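Local coordinates for GH127 beta-L-arabinofuranoside (Geobacillus stearothermophilus, PDB 4QK0), which probably hydrolyses beta-L-arabinofuranosidic linkages as a family GH127 glycoside hydrolase, at residues A[628-631]-A[632-635]; A[20-23]-A[24-28]; A[567-570]-A[571-574]. All coordinates share one frame; numbering follows the deposited sequence.

Contacts 1 and 3 are turns and contact 2 a helix start, and they follow one another along the chain without nesting or crossing. Contact 2 comes first, where strand 15-18 gives way to helix 22-42 in the range of the catalytic domain. Contact 3 lies far on, in the C-terminal domain range, in the loop from helix 563-566 to strand 574-586. Contact 1 turns the chain after strand 620-629. Contacts 1 and 2 touch: the ring atom CD1 of Tyr631 lies 3.4 Å from OH of Tyr26, so the C-terminal domain packs on the start of helix 22-42. Contact 3 stays about 8 Å from contact 1 at the nearest atoms and faces the second subunit.

Contact 1. Residues A[628-631]-A[632-635]; sequences IPYY and AWCN
Ile628 reaches the turn with CD1, which lies 4.3 Å from CB of Ala632 and 4.4 Å from CB of Trp633. Its CG1 sits between the backbone N and the carbonyl carbon (chi1 56°), and this sends CD1 against the backbone of the next segment. Tyr631 flanks Ala632 with its ring, CE1 meeting the methyl CB at 3.7 Å. Tyr630 and Trp633 run side by side and point the same way. Trp633 CD1 lies over one face of the Tyr630 ring, near its rim. The planes are 29° apart but slid so far that the rings barely overlap.

The backbone makes a short 3-10 turn at the end of strand 620-629, within the range of the GH127 C-terminal domain. Ala632 N bonds to Pro629 O at 2.9 Å, and Trp633 N bonds to Tyr630 O in a straighter bond.

Farther out, one water donates to Tyr630 OH and accepts from Trp633 NE1. Tyr630 OH also bonds to Pro384 O. Arg404 makes a cation-pi contact with Trp633. Asn635 ND2 folds back to Ala632 O at 3.0 Å, while its OD1 takes Leu374 N.

Contact 2. Residues A[20-23]-A[24-28]; sequences DQFW and KRYID
Asp20 caps the start of helix 22-42 by gripping Trp23 and Lys24. This is a helix N-cap in the catalytic domain range. Its OD2 accepts from Trp23 N at 2.8 Å, and its OD1 accepts from Lys24 N at the same 2.8 Å. Each oxygen uses its syn lone pair, so the two bonds fix the carboxylate's rotation. CG lies between the backbone N and the carbonyl carbon (chi1 85°), which turns the carboxylate back over the first turn. Without this carboxylate, as with an alanine here, the amides of Trp23 and Lys24 would probably lose their side-chain acceptor.

Gln21 takes part through its backbone, O accepting from Arg25 N at 3.0 Å. Phe22 meets Tyr26 one turn on. The pair is T-shaped: the edge of Tyr26 points at the face of Phe22, with Tyr26 CE2 3.8 Å from Phe22 CZ. The planes make 68°. One water donates to Phe22 O at 2.8 Å and accepts from Arg25 NE at 2.9 Å. Arg25 NH1 bonds to Leu374 O.

Trp23 completes this aromatic cluster, its CE3 meeting CD2 of Tyr26 obliquely at 4.0 Å. Beyond the helix, Tyr365 meets Trp23 edge-to-face, its OH hydrogen-bonds Trp23 NE1, and its ring also meets that of Phe22. Tyr26 also touches Ile421 of helix 413-422. Trp23 O accepts from Ile27 N at 2.9 Å in a regular helical bond.

Contact 3. Residues A[567-570]-A[571-574]; sequences GPNL and ANLF
Asn569 O is gripped by two donors: Asn572 N at 3.0 Å, and Arg602 NH1 from strand 593-603. The Asn572 bond closes a beta turn over 569-572. The same amide N also makes a weak bond to Asn569 OD1, at 3.3 Å. The Asn569 side chain therefore lies across the turn it starts. Its CG is anti to the backbone N (chi1 -164°), which brings OD1 within 3.5 Å of CB of Asn572. The two amide planes are 42° apart.

The turn lies within the range of the GH127 C-terminal domain, between helix 563-566 and strand 574-586. Glu640 accepts from the backbone N of Asn569 and of Leu570, and Asn572 OD1 takes Val603 N. Asn569 ND2 bonds to Pro541 O of the second subunit, whose Arg544 also packs on Ala571.

Leu570 and Leu573 lie side by side and point the same way. Their methyls CD2 and CD1 meet at 4.0 Å on the apolar side of the turn.

A water lies near both carbonyls, 2.7 Å from Leu570 O and 2.6 Å from Leu573 O. The turn thus pairs a leucine side held by packing with an asparagine side whose polar groups tie it to strand 593-603 and the second subunit.

Contact 1. Residues A[628-631]-A[632-635]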
loop_
_atom_site.group_PDB
_atom_site.type_symbol
_atom_site.label_atom_id
_atom_site.label_comp_id
_atom_site.label_asym_id
_atom_site.label_seq_id
_atom_site.Cartn_x
_atom_site.Cartn_y
_atom_site.Cartn_z
ATOM N N ILE A 628 14.495 2.572 -21.856
ATOM C CA ILE A 628 14.257 1.422 -22.692
ATOM C C ILE A 628 12.755 1.029 -22.664
ATOM O O ILE A 628 12.000 1.541 -21.839
ATOM C CB ILE A 628 15.082 0.205 -22.211
ATOM C CG1 ILE A 628 14.790 -0.111 -20.735
ATOM C CG2 ILE A 628 16.579 0.484 -22.383
ATOM C CD1 ILE A 628 14.473 -1.538 -20.474
ATOM N N PRO A 629 12.326 0.123 -23.577
ATOM C CA PRO A 629 10.943 -0.262 -23.609
ATOM C C PRO A 629 10.528 -0.962 -22.351
ATOM O O PRO A 629 11.260 -1.830 -21.855
ATOM C CB PRO A 629 10.891 -1.257 -24.804
ATOM C CG PRO A 629 11.918 -0.767 -25.730
ATOM C CD PRO A 629 13.031 -0.326 -24.806
ATOM N N TYR A 630 9.335 -0.641 -21.875
ATOM C CA TYR A 630 8.814 -1.222 -20.656
ATOM C C TYR A 630 8.851 -2.716 -20.682
ATOM O O TYR A 630 9.304 -3.333 -19.710
ATOM C CB TYR A 630 7.384 -0.730 -20.367
ATOM C CG TYR A 630 6.768 -1.422 -19.184
ATOM C CD1 TYR A 630 7.026 -1.002 -17.895
ATOM C CD2 TYR A 630 5.882 -2.472 -19.357
ATOM C CE1 TYR A 630 6.451 -1.670 -16.813
ATOM C CE2 TYR A 630 5.287 -3.090 -18.276
ATOM C CZ TYR A 630 5.598 -2.703 -17.007
ATOM O OH TYR A 630 5.007 -3.354 -15.974
ATOM N N TYR A 631 8.411 -3.314 -21.796
ATOM C CA TYR A 631 8.327 -4.787 -21.861
ATOM C C TYR A 631 9.657 -5.434 -21.608
ATOM O O TYR A 631 9.713 -6.598 -21.118
ATOM C CB TYR A 631 7.748 -5.311 -23.231
ATOM C CG TYR A 631 8.675 -5.188 -24.384
ATOM C CD1 TYR A 631 9.759 -6.077 -24.531
ATOM C CD2 TYR A 631 8.553 -4.161 -25.290
ATOM C CE1 TYR A 631 10.675 -5.932 -25.586
ATOM C CE2 TYR A 631 9.450 -4.018 -26.343
ATOM C CZ TYR A 631 10.529 -4.939 -26.486
ATOM O OH TYR A 631 11.424 -4.799 -27.547
ATOM N N ALA A 632 10.739 -4.722 -21.962
ATOM C CA ALA A 632 12.102 -5.291 -21.841
ATOM C C ALA A 632 12.816 -5.065 -20.517
ATOM O O ALA A 632 13.992 -5.410 -20.391
ATOM C CB ALA A 632 12.973 -4.760 -22.946
ATOM N N TRP A 633 12.135 -4.495 -19.532
ATOM C CA TRP A 633 12.767 -4.243 -18.237
ATOM C C TRP A 633 13.026 -5.565 -17.541
ATOM O O TRP A 633 12.456 -6.601 -17.902
ATOM C CB TRP A 633 11.900 -3.247 -17.388
ATOM C CG TRP A 633 10.907 -3.873 -16.452
ATOM C CD1 TRP A 633 9.679 -4.322 -16.753
ATOM C CD2 TRP A 633 11.091 -4.103 -15.048
ATOM N NE1 TRP A 633 9.105 -4.880 -15.659
ATOM C CE2 TRP A 633 9.939 -4.734 -14.583
ATOM C CE3 TRP A 633 12.157 -3.861 -14.147
ATOM C CZ2 TRP A 633 9.776 -5.113 -13.252
ATOM C CZ3 TRP A 633 12.011 -4.243 -12.841
ATOM C CH2 TRP A 633 10.814 -4.847 -12.388
ATOM N N CYS A 634 13.930 -5.532 -16.570
ATOM C CA CYS A 634 14.270 -6.693 -15.721
ATOM C C CYS A 634 14.840 -7.868 -16.509
ATOM O O CYS A 634 14.672 -9.015 -16.103
ATOM C CB CYS A 634 13.073 -7.147 -14.932
ATOM S SG CYS A 634 13.432 -7.974 -13.389
ATOM N N ASN A 635 15.532 -7.575 -17.597
ATOM C CA ASN A 635 16.337 -8.586 -18.264
ATOM C C ASN A 635 17.847 -8.406 -18.013
ATOM O O ASN A 635 18.627 -9.165 -18.509
ATOM C CB ASN A 635 16.074 -8.590 -19.779
ATOM C CG ASN A 635 14.718 -9.199 -20.096
ATOM O OD1 ASN A 635 14.571 -10.404 -20.244
ATOM N ND2 ASN A 635 13.722 -8.352 -20.144
HETATM O O HOH W 1 6.323 -5.834 -15.765
HETATM O O HOH W 2 10.985 -9.025 -21.085
#

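Contact 2. Residues A[20-23]-A[24-28]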
loop_
_atom_site.group_PDB
_atom_site.type_symbol
_atom_site.label_atom_id
_atom_site.label_comp_id
_atom_site.label_asym_id
_atom_site.label_seq_id
_atom_site.Cartn_x
_atom_site.Cartn_y
_atom_site.Cartn_z
ATOM N N ASP A 20 7.887 -11.303 -39.762
ATOM C CA ASP A 20 8.482 -10.116 -39.156
ATOM C C ASP A 20 9.688 -10.536 -38.332
ATOM O O ASP A 20 10.147 -11.648 -38.459
ATOM C CB ASP A 20 7.437 -9.339 -38.344
ATOM C CG ASP A 20 7.286 -9.859 -36.957
ATOM O OD1 ASP A 20 7.554 -11.084 -36.756
ATOM O OD2 ASP A 20 6.924 -9.032 -36.070
ATOM N N GLN A 21 10.228 -9.627 -37.548
ATOM C CA GLN A 21 11.302 -9.964 -36.618
ATOM C C GLN A 21 10.744 -10.031 -35.211
ATOM O O GLN A 21 10.960 -10.995 -34.484
ATOM C CB GLN A 21 12.373 -8.883 -36.640
ATOM C CG GLN A 21 13.199 -8.822 -37.913
ATOM C CD GLN A 21 13.846 -10.155 -38.237
ATOM O OE1 GLN A 21 13.285 -10.927 -39.001
ATOM N NE2 GLN A 21 15.009 -10.443 -37.645
ATOM N N PHE A 22 9.983 -9.011 -34.855
ATOM C CA PHE A 22 9.532 -8.838 -33.506
ATOM C C PHE A 22 8.667 -9.997 -32.996
ATOM O O PHE A 22 9.040 -10.652 -32.017
ATOM C CB PHE A 22 8.805 -7.470 -33.402
ATOM C CG PHE A 22 8.505 -7.056 -32.005
ATOM C CD1 PHE A 22 9.488 -6.459 -31.220
ATOM C CD2 PHE A 22 7.268 -7.329 -31.442
ATOM C CE1 PHE A 22 9.206 -6.092 -29.917
ATOM C CE2 PHE A 22 6.994 -6.964 -30.140
ATOM C CZ PHE A 22 7.967 -6.352 -29.372
ATOM N N TRP A 23 7.507 -10.257 -33.624
ATOM C CA TRP A 23 6.642 -11.351 -33.147
ATOM C C TRP A 23 7.167 -12.726 -33.489
ATOM O O TRP A 23 6.981 -13.673 -32.735
ATOM C CB TRP A 23 5.211 -11.191 -33.611
ATOM C CG TRP A 23 4.598 -10.007 -33.003
ATOM C CD1 TRP A 23 4.318 -8.824 -33.615
ATOM C CD2 TRP A 23 4.231 -9.850 -31.640
ATOM N NE1 TRP A 23 3.791 -7.950 -32.732
ATOM C CE2 TRP A 23 3.699 -8.557 -31.508
ATOM C CE3 TRP A 23 4.293 -10.678 -30.532
ATOM C CZ2 TRP A 23 3.249 -8.049 -30.293
ATOM C CZ3 TRP A 23 3.832 -10.182 -29.306
ATOM C CH2 TRP A 23 3.327 -8.878 -29.195
ATOM N N LYS A 24 7.900 -12.831 -34.575
ATOM C CA LYS A 24 8.446 -14.122 -34.956
ATOM C C LYS A 24 9.403 -14.626 -33.908
ATOM O O LYS A 24 9.349 -15.812 -33.515
ATOM C CB LYS A 24 9.171 -14.046 -36.301
ATOM C CG LYS A 24 9.383 -15.424 -36.944
ATOM C CD LYS A 24 10.020 -15.326 -38.329
ATOM C CE LYS A 24 11.528 -15.041 -38.239
ATOM N NZ LYS A 24 12.315 -16.222 -37.751
ATOM N N ARG A 25 10.259 -13.742 -33.415
ATOM C CA ARG A 25 11.151 -14.106 -32.303
ATOM C C ARG A 25 10.368 -14.632 -31.084
ATOM O O ARG A 25 10.738 -15.655 -30.483
ATOM C CB ARG A 25 12.061 -12.925 -31.935
ATOM C CG ARG A 25 13.306 -13.323 -31.127
ATOM C CD ARG A 25 13.914 -12.123 -30.416
ATOM N NE ARG A 25 13.035 -11.656 -29.368
ATOM C CZ ARG A 25 12.945 -12.190 -28.157
ATOM N NH1 ARG A 25 13.676 -13.249 -27.801
ATOM N NH2 ARG A 25 12.135 -11.631 -27.264
ATOM N N TYR A 26 9.251 -13.995 -30.737
ATOM C CA TYR A 26 8.461 -14.438 -29.563
ATOM C C TYR A 26 7.812 -15.786 -29.783
ATOM O O TYR A 26 7.754 -16.649 -28.882
ATOM C CB TYR A 26 7.386 -13.398 -29.199
ATOM C CG TYR A 26 7.882 -12.227 -28.351
ATOM C CD1 TYR A 26 8.209 -12.415 -27.020
ATOM C CD2 TYR A 26 7.958 -10.954 -28.855
ATOM C CE1 TYR A 26 8.655 -11.374 -26.225
ATOM C CE2 TYR A 26 8.373 -9.896 -28.056
ATOM C CZ TYR A 26 8.727 -10.144 -26.713
ATOM O OH TYR A 26 9.169 -9.137 -25.919
ATOM N N ILE A 27 7.317 -15.992 -30.990
ATOM C CA ILE A 27 6.729 -17.302 -31.333
ATOM C C ILE A 27 7.758 -18.405 -31.256
ATOM O O ILE A 27 7.483 -19.463 -30.727
ATOM C CB ILE A 27 6.052 -17.263 -32.720
ATOM C CG1 ILE A 27 4.872 -16.307 -32.630
ATOM C CG2 ILE A 27 5.576 -18.642 -33.141
ATOM C CD1 ILE A 27 3.898 -16.412 -33.764
ATOM N N ASP A 28 8.940 -18.144 -31.759
ATOM C CA ASP A 28 10.025 -19.110 -31.660
ATOM C C ASP A 28 10.359 -19.442 -30.240
ATOM O O ASP A 28 10.608 -20.611 -29.913
ATOM C CB ASP A 28 11.280 -18.615 -32.394
ATOM C CG ASP A 28 11.072 -18.558 -33.937
ATOM O OD1 ASP A 28 10.143 -19.241 -34.444
ATOM O OD2 ASP A 28 11.835 -17.835 -34.652
HETATM O O HOH W 3 11.085 -9.801 -30.335
#

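Contact 3. Residues A[567-570]-A[571-574]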
loop_
_atom_site.group_PDB
_atom_site.type_symbol
_atom_site.label_atom_id
_atom_site.label_comp_id
_atom_site.label_asym_id
_atom_site.label_seq_id
_atom_site.Cartn_x
_atom_site.Cartn_y
_atom_site.Cartn_z
ATOM N N GLY A 567 21.499 4.510 -12.556
ATOM C CA GLY A 567 21.778 4.586 -11.136
ATOM C C GLY A 567 20.557 4.413 -10.256
ATOM O O GLY A 567 19.410 4.435 -10.731
ATOM N N PRO A 568 20.801 4.262 -8.954
ATOM C CA PRO A 568 19.683 4.109 -8.044
ATOM C C PRO A 568 18.954 5.402 -7.760
ATOM O O PRO A 568 19.300 6.474 -8.274
ATOM C CB PRO A 568 20.351 3.537 -6.773
ATOM C CG PRO A 568 21.770 4.002 -6.836
ATOM C CD PRO A 568 22.090 4.418 -8.238
ATOM N N ASN A 569 17.882 5.262 -6.998
ATOM C CA ASN A 569 17.011 6.374 -6.598
ATOM C C ASN A 569 16.366 7.101 -7.766
ATOM O O ASN A 569 16.595 8.294 -7.998
ATOM C CB ASN A 569 17.755 7.356 -5.662
ATOM C CG ASN A 569 16.796 8.277 -4.941
ATOM O OD1 ASN A 569 15.590 8.266 -5.230
ATOM N ND2 ASN A 569 17.311 9.068 -3.992
ATOM N N LEU A 570 15.558 6.371 -8.514
ATOM C CA LEU A 570 14.977 6.923 -9.744
ATOM C C LEU A 570 13.912 7.951 -9.416
ATOM O O LEU A 570 13.615 8.790 -10.238
ATOM C CB LEU A 570 14.443 5.825 -10.664
ATOM C CG LEU A 570 15.488 4.821 -11.146
ATOM C CD1 LEU A 570 14.818 3.673 -11.878
ATOM C CD2 LEU A 570 16.504 5.464 -12.036
ATOM N N ALA A 571 13.358 7.917 -8.218
ATOM C CA ALA A 571 12.444 9.014 -7.768
ATOM C C ALA A 571 13.156 10.355 -7.758
ATOM O O ALA A 571 12.553 11.387 -8.045
ATOM C CB ALA A 571 11.890 8.717 -6.387
ATOM N N ASN A 572 14.471 10.345 -7.518
ATOM C CA ASN A 572 15.309 11.564 -7.536
ATOM C C ASN A 572 15.895 11.867 -8.935
ATOM O O ASN A 572 17.112 12.126 -9.107
ATOM C CB ASN A 572 16.445 11.391 -6.520
ATOM C CG ASN A 572 17.300 12.620 -6.395
ATOM O OD1 ASN A 572 16.803 13.763 -6.333
ATOM N ND2 ASN A 572 18.598 12.403 -6.337
ATOM N N LEU A 573 15.043 11.731 -9.943
ATOM C CA LEU A 573 15.362 12.070 -11.338
ATOM C C LEU A 573 14.222 12.905 -11.810
ATOM O O LEU A 573 13.065 12.524 -11.650
ATOM C CB LEU A 573 15.410 10.854 -12.246
ATOM C CG LEU A 573 16.750 10.281 -12.699
ATOM C CD1 LEU A 573 16.487 9.120 -13.642
ATOM C CD2 LEU A 573 17.603 11.282 -13.417
ATOM N N PHE A 574 14.556 14.050 -12.368
ATOM C CA PHE A 574 13.606 15.046 -12.768
ATOM C C PHE A 574 13.873 15.350 -14.232
ATOM O O PHE A 574 15.008 15.626 -14.638
ATOM C CB PHE A 574 13.704 16.298 -11.870
ATOM C CG PHE A 574 13.415 16.010 -10.420
ATOM C CD1 PHE A 574 14.392 15.477 -9.586
ATOM C CD2 PHE A 574 12.154 16.222 -9.904
ATOM C CE1 PHE A 574 14.119 15.179 -8.264
ATOM C CE2 PHE A 574 11.865 15.928 -8.601
ATOM C CZ PHE A 574 12.859 15.400 -7.766
HETATM O O HOH W 4 11.700 10.393 -11.193
#